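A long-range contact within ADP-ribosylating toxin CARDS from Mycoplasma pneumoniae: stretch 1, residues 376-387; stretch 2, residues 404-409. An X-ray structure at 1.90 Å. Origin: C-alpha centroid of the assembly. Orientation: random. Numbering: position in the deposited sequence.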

# COMPACT_ATOMS: atom_id res chain seq x y z
N PHE A 376 5.61 6.90 22.13
CA PHE A 376 5.27 7.12 20.73
C PHE A 376 3.84 7.64 20.54
O PHE A 376 2.89 7.04 21.01
CB PHE A 376 5.46 5.81 19.95
CG PHE A 376 6.89 5.36 19.87
CD1 PHE A 376 7.51 4.76 20.95
CD2 PHE A 376 7.61 5.52 18.70
CE1 PHE A 376 8.85 4.35 20.88
CE2 PHE A 376 8.94 5.11 18.62
CZ PHE A 376 9.55 4.53 19.71
N ARG A 377 3.73 8.75 19.83
CA ARG A 377 2.45 9.29 19.43
C ARG A 377 1.97 8.53 18.20
O ARG A 377 2.74 8.27 17.29
CB ARG A 377 2.57 10.78 19.13
CG ARG A 377 1.37 11.40 18.37
CD ARG A 377 1.54 12.93 18.30
NE ARG A 377 1.42 13.54 19.62
CZ ARG A 377 2.06 14.63 20.03
NH1 ARG A 377 2.91 15.27 19.23
NH2 ARG A 377 1.85 15.10 21.25
N VAL A 378 0.70 8.16 18.20
CA VAL A 378 0.14 7.40 17.08
C VAL A 378 -0.85 8.31 16.37
O VAL A 378 -1.83 8.74 16.97
CB VAL A 378 -0.55 6.14 17.60
CG1 VAL A 378 -1.23 5.36 16.45
CG2 VAL A 378 0.47 5.25 18.31
N SER A 379 -0.58 8.61 15.10
CA SER A 379 -1.36 9.60 14.36
C SER A 379 -2.05 8.97 13.16
O SER A 379 -1.50 8.07 12.53
CB SER A 379 -0.46 10.74 13.88
OG SER A 379 0.18 11.38 14.97
N SER A 380 -3.24 9.45 12.84
CA SER A 380 -3.95 8.97 11.65
C SER A 380 -3.60 9.75 10.38
O SER A 380 -3.62 10.99 10.38
CB SER A 380 -5.45 9.03 11.88
OG SER A 380 -6.14 8.70 10.69
N GLU A 381 -3.31 9.05 9.28
CA GLU A 381 -3.08 9.70 8.00
C GLU A 381 -4.36 10.36 7.47
O GLU A 381 -4.30 11.20 6.58
CB GLU A 381 -2.53 8.74 6.94
CG GLU A 381 -1.14 8.19 7.23
CD GLU A 381 -0.04 9.23 7.05
OE1 GLU A 381 -0.34 10.40 6.68
OE2 GLU A 381 1.13 8.88 7.28
N LEU A 382 -5.51 9.97 8.02
CA LEU A 382 -6.78 10.56 7.57
C LEU A 382 -6.83 12.07 7.87
O LEU A 382 -7.49 12.84 7.16
CB LEU A 382 -7.97 9.84 8.22
CG LEU A 382 -9.34 10.13 7.62
CD1 LEU A 382 -9.39 9.68 6.16
CD2 LEU A 382 -10.43 9.47 8.42
N LEU A 383 -6.11 12.50 8.90
CA LEU A 383 -6.14 13.90 9.33
C LEU A 383 -5.03 14.72 8.69
O LEU A 383 -4.86 15.89 9.03
CB LEU A 383 -6.08 14.00 10.86
CG LEU A 383 -7.35 13.52 11.58
CD1 LEU A 383 -7.17 13.49 13.09
CD2 LEU A 383 -8.54 14.39 11.20
N GLY A 384 -4.30 14.11 7.77
CA GLY A 384 -3.35 14.85 6.95
C GLY A 384 -2.28 15.57 7.76
O GLY A 384 -1.71 15.02 8.70
N GLN A 385 -2.00 16.82 7.39
CA GLN A 385 -0.94 17.59 8.03
C GLN A 385 -1.33 18.06 9.43
O GLN A 385 -0.50 18.62 10.14
CB GLN A 385 -0.53 18.79 7.17
CG GLN A 385 -0.07 18.45 5.76
CD GLN A 385 1.13 17.52 5.74
OE1 GLN A 385 1.79 17.30 6.76
NE2 GLN A 385 1.43 16.96 4.56
N THR A 386 -2.58 17.84 9.81
CA THR A 386 -3.03 18.24 11.14
C THR A 386 -2.44 17.33 12.21
O THR A 386 -2.72 16.12 12.24
CB THR A 386 -4.56 18.20 11.27
OG1 THR A 386 -5.16 19.13 10.35
CG2 THR A 386 -4.97 18.58 12.68
N GLU A 387 -1.64 17.90 13.10
CA GLU A 387 -1.05 17.11 14.17
C GLU A 387 -2.18 16.49 14.97
O GLU A 387 -3.15 17.17 15.31
CB GLU A 387 -0.17 17.98 15.06
CG GLU A 387 1.03 18.56 14.35
CD GLU A 387 1.92 19.37 15.28
OE1 GLU A 387 1.42 19.84 16.33
OE2 GLU A 387 3.12 19.54 14.96
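Stretch 2 404-409: YVCPLK

Stretch 2 is extended from Tyr404 to Pro407, with phi/psi values such as -122/130 at Val405 and -136/149 at Cys406, and then bends at Leu408, where phi/psi changes to -69/-29. Stretch 1 starts as a strand, Phe376 to Ser380, passes through a 3-10 segment at 381-383 and turns at Leu383 to Thr386. The CA register gives the direction: Ser380 CA lies 7.2 Å from Val405 CA, and Glu387 CA lies 5.8 Å from Pro407 CA, so both chains advance the same way between these points. The approach tightens toward the later pair, and the single hydrogen bond across the contact falls there. Altogether 382 Å² is buried, counting both sides.

Leu408 accounts for the largest share, 97 Å². Its backbone is held by a hydrogen bond from Leu408 N to Glu387 O, 3.0 Å long with an angle of 164° at the hydrogen, close to linear. The same carbonyl takes a CA-H...O contact from Pro407, with Pro407 CA 3.4 Å from Glu387 O and 136° at the hydrogen. Water 1 donates to Glu387 O at 2.8 Å and accepts from Lys409 N at 3.1 Å, adding a bridge one residue beyond the direct bond. The CA-to-CB bond of Leu408 points toward stretch 1, and the side chain has chi1 m and chi2 t. Its CD1 lies 3.7 Å from Glu387 CB and 3.4 Å from Arg377 CZ, covering one face of the guanidinium. A methyl can pack there because the flat face of the group leaves its N-H donors pointing outward in the plane; NE and NH2 of Arg377 are hydrogen-bonded elsewhere in the structure.

Glu387 itself has 55 Å² covered, although its CA-to-CB bond points sideways; its carbonyl and CB supply the closest contacts with Leu408.

Val405, with 53 Å² covered, anchors the other end. Its CA-to-CB bond points toward stretch 1, and CG1 meets Leu383 CD1 at 3.6 Å and Ser380 CB at 4.0 Å. The facing Ser380 is tied into its own chain: its OG accepts from Leu382 N at 3.0 Å, and its carbonyl O accepts from Leu383 N at 3.3 Å. Leu383 also reaches along stretch 2, its CD1 lying 4.5 Å from Pro407 CD. Cys406, between these two neighbours, directs its CA-to-CB bond away, as strand alternation would lead one to expect. The type II' turn, with Thr386 N bonded to Leu383 O at 3.1 Å, leads the chain on to Pro407, where Thr386 CG2 sits 4.0 Å from Pro407 CB.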

# COMPACT_ATOMS: atom_id res chain seq x y z
N TYR A 404 -10.28 6.97 20.49
CA TYR A 404 -10.57 8.04 19.53
C TYR A 404 -9.30 8.60 18.90
O TYR A 404 -8.20 8.36 19.38
CB TYR A 404 -11.31 9.19 20.21
CG TYR A 404 -12.52 8.76 21.01
CD1 TYR A 404 -13.71 8.41 20.39
CD2 TYR A 404 -12.47 8.69 22.40
CE1 TYR A 404 -14.82 8.01 21.12
CE2 TYR A 404 -13.57 8.29 23.15
CZ TYR A 404 -14.74 7.96 22.50
OH TYR A 404 -15.82 7.56 23.25
N VAL A 405 -9.47 9.34 17.81
CA VAL A 405 -8.40 10.12 17.23
C VAL A 405 -8.86 11.58 17.22
O VAL A 405 -9.96 11.87 16.75
CB VAL A 405 -8.12 9.71 15.78
CG1 VAL A 405 -6.97 10.54 15.21
CG2 VAL A 405 -7.84 8.21 15.69
N CYS A 406 -8.02 12.47 17.74
CA CYS A 406 -8.32 13.90 17.78
C CYS A 406 -7.11 14.72 17.36
O CYS A 406 -5.98 14.34 17.62
CB CYS A 406 -8.66 14.35 19.21
SG CYS A 406 -9.95 13.42 20.03
N PRO A 407 -7.37 15.88 16.74
CA PRO A 407 -6.31 16.89 16.60
C PRO A 407 -5.71 17.19 17.97
O PRO A 407 -6.43 17.12 18.98
CB PRO A 407 -7.06 18.12 16.07
CG PRO A 407 -8.30 17.57 15.43
CD PRO A 407 -8.67 16.34 16.22
N LEU A 408 -4.42 17.48 18.03
CA LEU A 408 -3.78 17.79 19.31
C LEU A 408 -4.30 19.12 19.85
O LEU A 408 -4.36 19.32 21.06
CB LEU A 408 -2.27 17.85 19.16
CG LEU A 408 -1.62 16.55 18.68
CD1 LEU A 408 -0.12 16.72 18.52
CD2 LEU A 408 -1.96 15.41 19.62
N LYS A 409 -4.68 20.01 18.95
CA LYS A 409 -5.13 21.34 19.35
C LYS A 409 -6.58 21.33 19.84
O LYS A 409 -7.47 20.81 19.17
CB LYS A 409 -4.96 22.33 18.19
CG LYS A 409 -4.79 23.77 18.65
CD LYS A 409 -4.47 24.70 17.49
CE LYS A 409 -5.60 24.72 16.48
NZ LYS A 409 -5.39 25.73 15.40
O HOH W 1 -3.69 19.84 16.03